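Local structure of phytase (Debaryomyces castellii, 2GFI) at residues 68-73 with 369-374; 41-46 with 392-397; 117-122 with 165-170. The protein probably removes phosphate groups from phytate, starting at the 3-position, as an acid phosphatase of the histidine acid phosphatase family. All coordinates share one frame; numbering follows the deposited sequence.

How the contacts relate
The centre of contact 1 lies about 4 Å from that of the chain, and the contact holds His70, the predicted nucleophile. Contacts 2 and 3, centred about 10 and 11 Å from it, both bond to Glu72, one at the carboxylate and one at the backbone O. Their own centres are about 21 Å apart and their nearest atoms about 8 Å, so they do not meet. Contact 2 reaches contact 1 through probable hydrogen bonds, Tyr43 N to Glu72 OE2 at 2.7 Å and Asn393 N to Arg374 O at 2.8 Å. Contact 3 adjoins the predicted nucleophile, with Arg167 CD 3.1 Å from His70 CD2. The chain between the segments of contact 2 contains contact 1, which encloses contact 3.

Contact 1: residues 68-73 with 369-374; sequences SRHGER and TPQGAR
Gln371 lays its amide over the guanidinium of Arg69, the planes only 13° apart and OE1 3.4 Å above the centre of the group. Arg69 reaches this place with CG anti to its backbone N (chi1 -170°) and the chain extended to NE; on the way its CG lies over one face of the His70 ring. The ring's rotation is fixed by ND1, which gives Gly71 O a straight hydrogen bond of 2.7 Å. The backbones themselves are tied by Arg69 N to Ala373 O (2.8 Å) and Gly372 N to His70 O (2.9 Å), and a water links Ser68 OG to Gly372 O. Packing is looser towards the partly exposed Arg73, where CG comes within 3.7 Å of Gln371 NE2. Outside the segments, Arg69 NH1 bonds to Gly39 O and NH2 forms a salt bridge with Asp333. An alanine in place of Arg69 would probably leave the Gln371 amide without its stacking partner and Asp333 without this salt-bridge partner. The run Arg69-His70-Gly71-Glu72-Arg73 matches the RHGxR signature of histidine acid phosphatases, with His70, the predicted nucleophile, in the loop that follows strand 59-69.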
ATOM      1  N   SER A  68      23.804   6.230  15.361  1.00 21.11           N
ATOM      2  CA  SER A  68      22.531   5.609  15.587  1.00 21.23           C
ATOM      3  C   SER A  68      22.044   5.856  17.027  1.00 21.41           C
ATOM      4  O   SER A  68      22.844   5.831  17.979  1.00 22.61           O
ATOM      5  CB  SER A  68      22.654   4.131  15.310  1.00 20.63           C
ATOM      6  OG  SER A  68      21.458   3.489  15.646  1.00 21.43           O
ATOM      7  N   ARG A  69      20.755   6.148  17.165  1.00 20.12           N
ATOM      8  CA  ARG A  69      20.087   6.175  18.456  1.00 20.24           C
ATOM      9  C   ARG A  69      19.867   4.712  18.856  1.00 20.56           C
ATOM     10  O   ARG A  69      19.971   3.803  18.009  1.00 21.15           O
ATOM     11  CB  ARG A  69      18.742   6.875  18.303  1.00 19.60           C
ATOM     12  CG  ARG A  69      18.059   7.168  19.573  1.00 20.12           C
ATOM     13  CD  ARG A  69      16.666   7.684  19.395  1.00 21.08           C
ATOM     14  NE  ARG A  69      16.032   7.897  20.683  1.00 20.90           N
ATOM     15  CZ  ARG A  69      14.816   8.381  20.839  1.00 20.52           C
ATOM     16  NH1 ARG A  69      14.086   8.703  19.786  1.00 21.87           N
ATOM     17  NH2 ARG A  69      14.321   8.546  22.051  1.00 23.03           N
ATOM     18  N   HIS A  70      19.592   4.464  20.135  1.00 20.50           N
ATOM     19  CA  HIS A  70      19.099   3.150  20.535  1.00 19.88           C
ATOM     20  C   HIS A  70      17.784   2.914  19.782  1.00 20.68           C
ATOM     21  O   HIS A  70      17.151   3.893  19.315  1.00 21.04           O
ATOM     22  CB  HIS A  70      18.845   3.102  22.037  1.00 19.36           C
ATOM     23  CG  HIS A  70      17.941   4.195  22.533  1.00 17.82           C
ATOM     24  ND1 HIS A  70      16.567   4.166  22.379  1.00 15.30           N
ATOM     25  CD2 HIS A  70      18.225   5.351  23.180  1.00 16.07           C
ATOM     26  CE1 HIS A  70      16.048   5.267  22.887  1.00 15.83           C
ATOM     27  NE2 HIS A  70      17.030   5.991  23.411  1.00 17.65           N
ATOM     28  N   GLY A  71      17.348   1.653  19.662  1.00 20.41           N
ATOM     29  CA  GLY A  71      16.023   1.394  19.076  1.00 19.98           C
ATOM     30  C   GLY A  71      14.879   1.718  20.044  1.00 19.47           C
ATOM     31  O   GLY A  71      15.119   2.189  21.164  1.00 19.07           O
ATOM     32  N   GLU A  72      13.648   1.433  19.610  1.00 18.37           N
ATOM     33  CA  GLU A  72      12.464   1.570  20.424  1.00 18.25           C
ATOM     34  C   GLU A  72      12.687   0.957  21.805  1.00 18.51           C
ATOM     35  O   GLU A  72      13.333  -0.074  21.944  1.00 19.07           O
ATOM     36  CB  GLU A  72      11.255   0.917  19.747  1.00 17.39           C
ATOM     37  CG  GLU A  72      10.773   1.612  18.468  1.00 16.51           C
ATOM     38  CD  GLU A  72      11.496   1.180  17.182  1.00 16.53           C
ATOM     39  OE1 GLU A  72      12.659   0.734  17.210  1.00 13.89           O
ATOM     40  OE2 GLU A  72      10.896   1.295  16.101  1.00 17.31           O
ATOM     41  N   ARG A  73      12.131   1.597  22.812  1.00 18.97           N
ATOM     42  CA  ARG A  73      12.319   1.186  24.174  1.00 19.81           C
ATOM     43  C   ARG A  73      11.032   1.317  24.958  1.00 20.95           C
ATOM     44  O   ARG A  73      10.033   1.906  24.496  1.00 21.91           O
ATOM     45  CB  ARG A  73      13.438   2.015  24.818  1.00 19.74           C
ATOM     46  CG  ARG A  73      13.315   3.535  24.605  1.00 20.22           C
ATOM     47  CD  ARG A  73      13.981   4.252  25.721  1.00 23.04           C
ATOM     48  NE  ARG A  73      13.981   5.695  25.641  1.00 26.41           N
ATOM     49  CZ  ARG A  73      13.069   6.449  26.238  1.00 25.37           C
ATOM     50  NH1 ARG A  73      12.081   5.895  26.906  1.00 26.94           N
ATOM     51  NH2 ARG A  73      13.134   7.752  26.161  1.00 26.89           N
ATOM     52  N   THR A 369      15.600  12.375  15.116  1.00 20.44           N
ATOM     53  CA  THR A 369      15.764  11.292  16.072  1.00 20.80           C
ATOM     54  C   THR A 369      14.478  10.564  16.449  1.00 20.88           C
ATOM     55  O   THR A 369      14.000  10.702  17.583  1.00 21.37           O
ATOM     56  CB  THR A 369      16.505  11.744  17.366  1.00 21.24           C
ATOM     57  OG1 THR A 369      15.705  12.702  18.072  1.00 23.37           O
ATOM     58  CG2 THR A 369      17.826  12.486  17.059  1.00 19.44           C
ATOM     59  N   PRO A 370      13.927   9.762  15.532  1.00 20.37           N
ATOM     60  CA  PRO A 370      12.873   8.849  15.906  1.00 20.06           C
ATOM     61  C   PRO A 370      13.573   7.777  16.709  1.00 19.69           C
ATOM     62  O   PRO A 370      14.811   7.763  16.738  1.00 19.89           O
ATOM     63  CB  PRO A 370      12.425   8.278  14.559  1.00 19.36           C
ATOM     64  CG  PRO A 370      13.695   8.313  13.736  1.00 19.44           C
ATOM     65  CD  PRO A 370      14.257   9.637  14.095  1.00 20.56           C
ATOM     66  N   GLN A 371      12.818   6.886  17.348  1.00 19.35           N
ATOM     67  CA  GLN A 371      13.454   5.722  17.981  1.00 18.95           C
ATOM     68  C   GLN A 371      14.163   4.993  16.862  1.00 18.95           C
ATOM     69  O   GLN A 371      13.613   4.890  15.758  1.00 19.91           O
ATOM     70  CB  GLN A 371      12.424   4.828  18.621  1.00 17.54           C
ATOM     71  CG  GLN A 371      11.682   5.466  19.763  1.00 17.21           C
ATOM     72  CD  GLN A 371      12.500   5.484  21.067  1.00 20.46           C
ATOM     73  OE1 GLN A 371      13.689   5.170  21.065  1.00 18.00           O
ATOM     74  NE2 GLN A 371      11.849   5.846  22.173  1.00 16.71           N
ATOM     75  N   GLY A 372      15.393   4.540  17.110  1.00 18.16           N
ATOM     76  CA  GLY A 372      16.131   3.824  16.096  1.00 16.82           C
ATOM     77  C   GLY A 372      16.682   4.785  15.058  1.00 17.56           C
ATOM     78  O   GLY A 372      17.013   4.369  13.942  1.00 18.13           O
ATOM     79  N   ALA A 373      16.768   6.072  15.406  1.00 17.18           N
ATOM     80  CA  ALA A 373      17.342   7.100  14.529  1.00 16.64           C
ATOM     81  C   ALA A 373      18.693   6.692  13.938  1.00 16.97           C
ATOM     82  O   ALA A 373      19.519   6.088  14.621  1.00 16.60           O
ATOM     83  CB  ALA A 373      17.498   8.401  15.279  1.00 15.92           C
ATOM     84  N   ARG A 374      18.922   7.069  12.684  1.00 16.82           N
ATOM     85  CA  ARG A 374      20.141   6.749  12.005  1.00 16.96           C
ATOM     86  C   ARG A 374      20.614   7.973  11.256  1.00 18.08           C
ATOM     87  O   ARG A 374      19.919   8.509  10.394  1.00 19.44           O
ATOM     88  CB  ARG A 374      19.954   5.530  11.072  1.00 16.59           C
ATOM     89  CG  ARG A 374      18.743   5.608  10.133  1.00 16.39           C
ATOM     90  CD  ARG A 374      18.153   4.280   9.758  1.00 15.23           C
ATOM     91  NE  ARG A 374      17.523   3.698  10.925  1.00 16.50           N
ATOM     92  CZ  ARG A 374      16.935   2.508  10.981  1.00 18.77           C
ATOM     93  NH1 ARG A 374      16.880   1.715   9.909  1.00 19.58           N
ATOM     94  NH2 ARG A 374      16.367   2.130  12.122  1.00 18.16           N
TER
HETATM   95  O   HOH W   1      19.672   2.923  13.909  1.00 27.59           O

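Contact 2: residues 41-46 with 392-397; sequences APYIQN and INDAVI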
ATOM      1  N   ALA A  41       7.820   7.239  19.694  1.00 18.02           N
ATOM      2  CA  ALA A  41       7.114   6.134  19.083  1.00 17.14           C
ATOM      3  C   ALA A  41       8.109   5.373  18.156  1.00 16.65           C
ATOM      4  O   ALA A  41       9.293   5.727  18.128  1.00 16.06           O
ATOM      5  CB  ALA A  41       5.880   6.656  18.336  1.00 16.37           C
ATOM      6  N   PRO A  42       7.675   4.330  17.436  1.00 15.83           N
ATOM      7  CA  PRO A  42       8.609   3.561  16.618  1.00 15.72           C
ATOM      8  C   PRO A  42       9.381   4.369  15.553  1.00 16.13           C
ATOM      9  O   PRO A  42       9.017   5.519  15.226  1.00 14.87           O
ATOM     10  CB  PRO A  42       7.726   2.465  15.993  1.00 15.16           C
ATOM     11  CG  PRO A  42       6.614   2.289  17.029  1.00 16.58           C
ATOM     12  CD  PRO A  42       6.327   3.736  17.416  1.00 16.47           C
ATOM     13  N   TYR A  43      10.442   3.743  15.029  1.00 16.38           N
ATOM     14  CA  TYR A  43      11.200   4.312  13.935  1.00 16.42           C
ATOM     15  C   TYR A  43      10.285   4.726  12.794  1.00 16.48           C
ATOM     16  O   TYR A  43       9.307   4.026  12.473  1.00 16.29           O
ATOM     17  CB  TYR A  43      12.206   3.284  13.381  1.00 17.03           C
ATOM     18  CG  TYR A  43      13.029   3.868  12.272  1.00 15.47           C
ATOM     19  CD1 TYR A  43      13.896   4.923  12.513  1.00 13.39           C
ATOM     20  CD2 TYR A  43      12.913   3.388  10.973  1.00 14.93           C
ATOM     21  CE1 TYR A  43      14.640   5.475  11.485  1.00 13.50           C
ATOM     22  CE2 TYR A  43      13.659   3.924   9.948  1.00 14.26           C
ATOM     23  CZ  TYR A  43      14.506   4.965  10.201  1.00 15.63           C
ATOM     24  OH  TYR A  43      15.230   5.500   9.134  1.00 19.79           O
ATOM     25  N   ILE A  44      10.614   5.863  12.181  1.00 16.17           N
ATOM     26  CA  ILE A  44      10.019   6.232  10.919  1.00 15.88           C
ATOM     27  C   ILE A  44      11.063   6.947  10.080  1.00 15.45           C
ATOM     28  O   ILE A  44      11.879   7.712  10.596  1.00 15.23           O
ATOM     29  CB  ILE A  44       8.739   7.115  11.146  1.00 15.96           C
ATOM     30  CG1 ILE A  44       7.873   7.137   9.882  1.00 15.71           C
ATOM     31  CG2 ILE A  44       9.124   8.496  11.672  1.00 17.32           C
ATOM     32  CD1 ILE A  44       6.489   7.721  10.091  1.00 15.96           C
ATOM     33  N   GLN A  45      11.015   6.699   8.778  1.00 15.92           N
ATOM     34  CA  GLN A  45      11.938   7.306   7.824  1.00 15.76           C
ATOM     35  C   GLN A  45      11.614   8.768   7.626  1.00 16.22           C
ATOM     36  O   GLN A  45      10.442   9.180   7.617  1.00 16.15           O
ATOM     37  CB  GLN A  45      11.892   6.591   6.469  1.00 15.49           C
ATOM     38  CG  GLN A  45      12.274   5.133   6.555  1.00 15.00           C
ATOM     39  CD  GLN A  45      12.185   4.426   5.237  1.00 15.98           C
ATOM     40  OE1 GLN A  45      11.466   4.854   4.325  1.00 18.15           O
ATOM     41  NE2 GLN A  45      12.903   3.337   5.122  1.00 14.84           N
ATOM     42  N   ASN A  46      12.667   9.553   7.448  1.00 16.81           N
ATOM     43  CA  ASN A  46      12.530  10.954   7.215  1.00 17.42           C
ATOM     44  C   ASN A  46      11.696  11.158   5.937  1.00 18.12           C
ATOM     45  O   ASN A  46      11.834  10.381   4.975  1.00 18.74           O
ATOM     46  CB  ASN A  46      13.931  11.511   7.110  1.00 17.00           C
ATOM     47  CG  ASN A  46      13.951  12.993   6.915  1.00 18.54           C
ATOM     48  OD1 ASN A  46      13.601  13.475   5.842  1.00 20.46           O
ATOM     49  ND2 ASN A  46      14.369  13.736   7.945  1.00 18.97           N
ATOM     50  N   ILE A 392      19.777  10.802   6.613  1.00 19.49           N
ATOM     51  CA  ILE A 392      19.179  10.875   7.926  1.00 17.93           C
ATOM     52  C   ILE A 392      17.880  10.097   7.841  1.00 18.51           C
ATOM     53  O   ILE A 392      16.991  10.405   7.033  1.00 18.58           O
ATOM     54  CB  ILE A 392      18.873  12.304   8.264  1.00 18.02           C
ATOM     55  CG1 ILE A 392      20.072  13.218   7.963  1.00 17.74           C
ATOM     56  CG2 ILE A 392      18.308  12.407   9.720  1.00 15.95           C
ATOM     57  CD1 ILE A 392      21.402  12.722   8.575  1.00 20.16           C
ATOM     58  N   ASN A 393      17.783   9.055   8.646  1.00 18.80           N
ATOM     59  CA  ASN A 393      16.590   8.208   8.664  1.00 18.89           C
ATOM     60  C   ASN A 393      16.104   7.882   7.268  1.00 18.90           C
ATOM     61  O   ASN A 393      14.931   8.068   6.932  1.00 18.48           O
ATOM     62  CB  ASN A 393      15.548   8.863   9.512  1.00 18.56           C
ATOM     63  CG  ASN A 393      16.080   9.153  10.843  1.00 17.98           C
ATOM     64  OD1 ASN A 393      16.006  10.272  11.338  1.00 20.39           O
ATOM     65  ND2 ASN A 393      16.694   8.154  11.428  1.00 17.43           N
ATOM     66  N   ASP A 394      17.059   7.397   6.478  1.00 17.99           N
ATOM     67  CA  ASP A 394      16.825   6.850   5.167  1.00 19.05           C
ATOM     68  C   ASP A 394      16.502   7.846   4.080  1.00 19.00           C
ATOM     69  O   ASP A 394      15.993   7.454   3.041  1.00 19.92           O
ATOM     70  CB  ASP A 394      15.785   5.751   5.199  1.00 19.25           C
ATOM     71  CG  ASP A 394      16.235   4.574   5.962  1.00 21.46           C
ATOM     72  OD1 ASP A 394      17.349   4.081   5.660  1.00 24.70           O
ATOM     73  OD2 ASP A 394      15.535   4.045   6.862  1.00 23.11           O
ATOM     74  N   ALA A 395      16.830   9.112   4.304  1.00 18.78           N
ATOM     75  CA  ALA A 395      16.629  10.144   3.305  1.00 18.92           C
ATOM     76  C   ALA A 395      17.932  10.889   3.101  1.00 18.77           C
ATOM     77  O   ALA A 395      18.584  11.227   4.072  1.00 19.24           O
ATOM     78  CB  ALA A 395      15.556  11.122   3.769  1.00 19.61           C
ATOM     79  N   VAL A 396      18.323  11.150   1.853  1.00 18.27           N
ATOM     80  CA  VAL A 396      19.499  11.978   1.641  1.00 17.55           C
ATOM     81  C   VAL A 396      19.060  13.358   2.012  1.00 17.57           C
ATOM     82  O   VAL A 396      18.016  13.819   1.550  1.00 17.59           O
ATOM     83  CB  VAL A 396      20.011  11.965   0.183  1.00 17.35           C
ATOM     84  CG1 VAL A 396      21.150  12.985   0.014  1.00 17.03           C
ATOM     85  CG2 VAL A 396      20.415  10.527  -0.263  1.00 16.04           C
ATOM     86  N   ILE A 397      19.833  14.003   2.874  1.00 18.17           N
ATOM     87  CA  ILE A 397      19.632  15.416   3.202  1.00 18.32           C
ATOM     88  C   ILE A 397      20.833  16.199   2.714  1.00 19.53           C
ATOM     89  O   ILE A 397      21.865  16.210   3.387  1.00 20.75           O
ATOM     90  CB  ILE A 397      19.427  15.612   4.731  1.00 17.91           C
ATOM     91  CG1 ILE A 397      18.362  14.632   5.281  1.00 15.98           C
ATOM     92  CG2 ILE A 397      19.131  17.082   5.065  1.00 16.57           C
ATOM     93  CD1 ILE A 397      16.902  14.842   4.782  1.00 15.88           C
TER
HETATM   94  O   HOH W   2      13.404   8.573   3.802  1.00 25.40           O
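Asn46 sets its backbone and its side chain against the turn formed by residues 392-395. Its N donates to Asn393 O over 2.8 Å, in the carbonyl plane and on a lone pair, while CB rests 3.3 Å from Ile392 O. With CG anti to the backbone N (chi1 -178°), the side chain carries on across the turn, and OD1 meets Ile397 CD1 tip to tip at 3.7 Å and also lies near Ala395 CB. The amide's polar partners lie outside the two segments: OD1 accepts from Gly48 N and ND2 donates to Gly367 O.

Asn393 and Asp394 are the two central residues of a type I' turn, both with positive phi, and Ile392 and Ala395 close it with a backbone hydrogen bond in each direction. The result is a tight hairpin joining strands 385-392 and 395-397. Asn393 offers its carbonyl oxygen to the loop, where Gln45 CA also makes a CA-H...O contact with it.

Asp394 uses one oxygen for two donors. Tyr43 OH gives OD2 a 2.7 Å hydrogen bond, arriving from above the carboxylate plane, and the ring stands almost upright to that plane at 87°. Gln45 NE2 adds a weak bond of 3.2 Å to the same OD2; its stronger partner is Ala16 O of the second subunit. The Tyr43 ring also makes a cation-pi contact with Arg374, whose side chain touches Asp394 too. A water joins Asn46 O to Asp394 O, its bond to the latter weak.

Chemically, the hairpin turn is held to the loop mainly by polar bonds, and the hydroxyl and amide at OD2, with the cation of Arg374 nearby, would be expected to keep the Asp394 carboxylate ionised.

Contact 3: residues 117-122 with 165-170; sequences YLEKET and SGRVYQ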
ATOM      1  N   TYR A 117      11.676  -3.464  33.120  1.00 27.82           N
ATOM      2  CA  TYR A 117      11.758  -3.121  31.714  1.00 27.69           C
ATOM      3  C   TYR A 117      11.916  -1.645  31.463  1.00 26.55           C
ATOM      4  O   TYR A 117      12.298  -1.262  30.371  1.00 25.90           O
ATOM      5  CB  TYR A 117      10.593  -3.684  30.901  1.00 29.75           C
ATOM      6  CG  TYR A 117      10.568  -5.184  30.932  1.00 31.14           C
ATOM      7  CD1 TYR A 117      11.720  -5.920  30.695  1.00 32.00           C
ATOM      8  CD2 TYR A 117       9.404  -5.867  31.223  1.00 35.32           C
ATOM      9  CE1 TYR A 117      11.716  -7.302  30.743  1.00 34.55           C
ATOM     10  CE2 TYR A 117       9.379  -7.274  31.257  1.00 36.67           C
ATOM     11  CZ  TYR A 117      10.547  -7.975  31.024  1.00 33.29           C
ATOM     12  OH  TYR A 117      10.530  -9.356  31.061  1.00 34.66           O
ATOM     13  N   LEU A 118      11.665  -0.812  32.470  1.00 25.22           N
ATOM     14  CA  LEU A 118      11.861   0.578  32.260  1.00 24.56           C
ATOM     15  C   LEU A 118      13.307   0.757  31.806  1.00 24.08           C
ATOM     16  O   LEU A 118      14.202   0.045  32.278  1.00 24.28           O
ATOM     17  CB  LEU A 118      11.528   1.428  33.499  1.00 23.81           C
ATOM     18  CG  LEU A 118      10.074   1.447  33.980  1.00 24.13           C
ATOM     19  CD1 LEU A 118       9.886   2.319  35.267  1.00 23.32           C
ATOM     20  CD2 LEU A 118       9.110   1.867  32.888  1.00 20.99           C
ATOM     21  N   GLU A 119      13.510   1.691  30.879  1.00 22.72           N
ATOM     22  CA  GLU A 119      14.828   2.065  30.383  1.00 23.08           C
ATOM     23  C   GLU A 119      15.356   1.079  29.315  1.00 22.88           C
ATOM     24  O   GLU A 119      16.364   1.347  28.685  1.00 24.24           O
ATOM     25  CB  GLU A 119      15.877   2.271  31.527  1.00 22.35           C
ATOM     26  CG  GLU A 119      15.506   3.260  32.651  1.00 20.92           C
ATOM     27  CD  GLU A 119      15.639   4.734  32.300  1.00 25.61           C
ATOM     28  OE1 GLU A 119      16.023   5.048  31.158  1.00 23.00           O
ATOM     29  OE2 GLU A 119      15.352   5.632  33.180  1.00 27.43           O
ATOM     30  N   LYS A 120      14.670  -0.032  29.101  1.00 22.58           N
ATOM     31  CA  LYS A 120      15.203  -1.118  28.269  1.00 22.73           C
ATOM     32  C   LYS A 120      14.667  -1.042  26.857  1.00 21.81           C
ATOM     33  O   LYS A 120      13.540  -0.582  26.623  1.00 21.80           O
ATOM     34  CB  LYS A 120      14.805  -2.496  28.814  1.00 22.46           C
ATOM     35  CG  LYS A 120      15.147  -2.781  30.283  1.00 24.66           C
ATOM     36  CD  LYS A 120      16.625  -2.759  30.592  1.00 25.26           C
ATOM     37  CE  LYS A 120      16.905  -3.465  31.934  1.00 23.32           C
ATOM     38  NZ  LYS A 120      16.512  -2.543  33.040  1.00 23.43           N
ATOM     39  N   GLU A 121      15.454  -1.562  25.927  1.00 21.21           N
ATOM     40  CA  GLU A 121      14.975  -1.806  24.580  1.00 20.16           C
ATOM     41  C   GLU A 121      13.805  -2.742  24.667  1.00 19.63           C
ATOM     42  O   GLU A 121      13.811  -3.676  25.471  1.00 20.54           O
ATOM     43  CB  GLU A 121      16.087  -2.479  23.749  1.00 20.65           C
ATOM     44  CG  GLU A 121      17.210  -1.541  23.336  1.00 19.36           C
ATOM     45  CD  GLU A 121      16.675  -0.478  22.406  1.00 21.38           C
ATOM     46  OE1 GLU A 121      16.456  -0.805  21.226  1.00 21.04           O
ATOM     47  OE2 GLU A 121      16.449   0.681  22.863  1.00 24.56           O
ATOM     48  N   THR A 122      12.789  -2.517  23.851  1.00 19.03           N
ATOM     49  CA  THR A 122      11.797  -3.580  23.623  1.00 18.22           C
ATOM     50  C   THR A 122      12.481  -4.600  22.707  1.00 18.31           C
ATOM     51  O   THR A 122      13.290  -4.234  21.842  1.00 17.59           O
ATOM     52  CB  THR A 122      10.574  -3.004  22.948  1.00 18.39           C
ATOM     53  OG1 THR A 122      11.010  -2.020  21.981  1.00 18.28           O
ATOM     54  CG2 THR A 122       9.685  -2.201  23.988  1.00 16.79           C
ATOM     55  N   SER A 165      25.058   3.392  28.104  1.00 26.12           N
ATOM     56  CA  SER A 165      23.629   3.225  28.334  1.00 26.43           C
ATOM     57  C   SER A 165      23.194   1.828  27.883  1.00 26.06           C
ATOM     58  O   SER A 165      23.576   1.388  26.815  1.00 26.55           O
ATOM     59  CB  SER A 165      22.874   4.261  27.556  1.00 26.41           C
ATOM     60  OG  SER A 165      21.538   3.842  27.407  1.00 28.20           O
ATOM     61  N   GLY A 166      22.427   1.121  28.708  1.00 26.00           N
ATOM     62  CA  GLY A 166      22.037  -0.251  28.413  1.00 25.04           C
ATOM     63  C   GLY A 166      21.328  -0.397  27.061  1.00 24.80           C
ATOM     64  O   GLY A 166      21.705  -1.245  26.230  1.00 24.87           O
ATOM     65  N   ARG A 167      20.289   0.411  26.858  1.00 23.32           N
ATOM     66  CA  ARG A 167      19.497   0.383  25.633  1.00 22.54           C
ATOM     67  C   ARG A 167      20.386   0.707  24.411  1.00 22.16           C
ATOM     68  O   ARG A 167      20.226   0.098  23.378  1.00 21.58           O
ATOM     69  CB  ARG A 167      18.269   1.339  25.733  1.00 21.97           C
ATOM     70  CG  ARG A 167      18.633   2.778  25.952  1.00 21.55           C
ATOM     71  CD  ARG A 167      17.516   3.830  25.765  1.00 22.64           C
ATOM     72  NE  ARG A 167      16.965   4.005  27.062  1.00 28.09           N
ATOM     73  CZ  ARG A 167      16.864   5.113  27.761  1.00 24.36           C
ATOM     74  NH1 ARG A 167      17.198   6.302  27.312  1.00 26.07           N
ATOM     75  NH2 ARG A 167      16.339   4.999  28.945  1.00 30.03           N
ATOM     76  N   VAL A 168      21.314   1.664  24.548  1.00 22.50           N
ATOM     77  CA  VAL A 168      22.193   2.080  23.462  1.00 22.80           C
ATOM     78  C   VAL A 168      23.143   0.924  23.117  1.00 23.42           C
ATOM     79  O   VAL A 168      23.362   0.559  21.938  1.00 24.11           O
ATOM     80  CB  VAL A 168      23.025   3.304  23.863  1.00 22.77           C
ATOM     81  CG1 VAL A 168      24.111   3.565  22.880  1.00 21.45           C
ATOM     82  CG2 VAL A 168      22.156   4.568  23.988  1.00 23.76           C
ATOM     83  N   TYR A 169      23.697   0.348  24.171  1.00 22.74           N
ATOM     84  CA  TYR A 169      24.651  -0.694  24.038  1.00 22.53           C
ATOM     85  C   TYR A 169      23.985  -1.890  23.373  1.00 22.19           C
ATOM     86  O   TYR A 169      24.575  -2.548  22.502  1.00 22.76           O
ATOM     87  CB  TYR A 169      25.216  -1.100  25.406  1.00 22.08           C
ATOM     88  CG  TYR A 169      26.024  -2.367  25.294  1.00 21.84           C
ATOM     89  CD1 TYR A 169      27.358  -2.344  24.852  1.00 22.72           C
ATOM     90  CD2 TYR A 169      25.450  -3.590  25.579  1.00 21.48           C
ATOM     91  CE1 TYR A 169      28.099  -3.526  24.719  1.00 19.75           C
ATOM     92  CE2 TYR A 169      26.163  -4.746  25.439  1.00 22.43           C
ATOM     93  CZ  TYR A 169      27.481  -4.704  25.027  1.00 21.70           C
ATOM     94  OH  TYR A 169      28.142  -5.889  24.927  1.00 22.74           O
ATOM     95  N   GLN A 170      22.763  -2.177  23.799  1.00 21.10           N
ATOM     96  CA  GLN A 170      22.047  -3.325  23.264  1.00 20.34           C
ATOM     97  C   GLN A 170      21.723  -3.098  21.788  1.00 19.10           C
ATOM     98  O   GLN A 170      21.882  -3.975  20.975  1.00 19.83           O
ATOM     99  CB  GLN A 170      20.790  -3.637  24.082  1.00 19.72           C
ATOM    100  CG  GLN A 170      20.157  -4.924  23.654  1.00 19.34           C
ATOM    101  CD  GLN A 170      19.141  -5.410  24.640  1.00 21.34           C
ATOM    102  OE1 GLN A 170      18.268  -4.646  25.044  1.00 18.76           O
ATOM    103  NE2 GLN A 170      19.225  -6.701  25.016  1.00 17.71           N
TER
HETATM  104  O   HOH W   3      19.169   1.340  29.254  1.00 19.32           O
HETATM  105  O   HOH W   4      15.858  -5.248  26.110  1.00 21.28           O
HETATM  106  O   HOH W   5      18.032  -2.488  26.538  1.00 21.47           O
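Arg167, in the first turn of helix 166-180, reaches back to the carbonyl of Glu119. Its CG sits between the backbone N and the carbonyl carbon (chi1 61°), and the chain then bends at chi3 (93°), carrying NE to within 3.2 Å of Glu119 O. That hydrogen bond is straight at the proton and lies close to the guanidinium plane, although the donor stands above the carbonyl plane. A water links the same oxygen to Arg167 N. The Glu119 chain is bent at chi2, and its carboxylate faces the edge of the guanidinium in what would be a salt bridge, but OE1 and NH2 are modelled too close for its details to be trusted. The carboxylate's other oxygen, OE2, bonds to Thr77.

Glu121 runs at about a right angle to Arg167. Bent at chi2, it packs CG 3.4 Å from Arg167 O and OE2 3.5 Å from Arg167 CB, so it meets the base of the arginine rather than its charged end.

Three residues further along the helix from Arg167, Gln170 runs antiparallel alongside Glu121. Its CG is anti to the backbone N and its chain extended, and OE1 ends 3.3 Å from Glu121 CB. Two waters donate to this OE1; one also donates to Glu121 O, the other accepts from Glu121 N. Gln170 NE2 bonds to Asp182 of the third subunit.

Helix 166-180, with Ser165 at its N-cap position, is the helix of a beta-alpha-beta crossover between parallel strands 158-163 and 189-194, and its first turn brings Arg167 beside His70 in the wall of the predicted catalytic site.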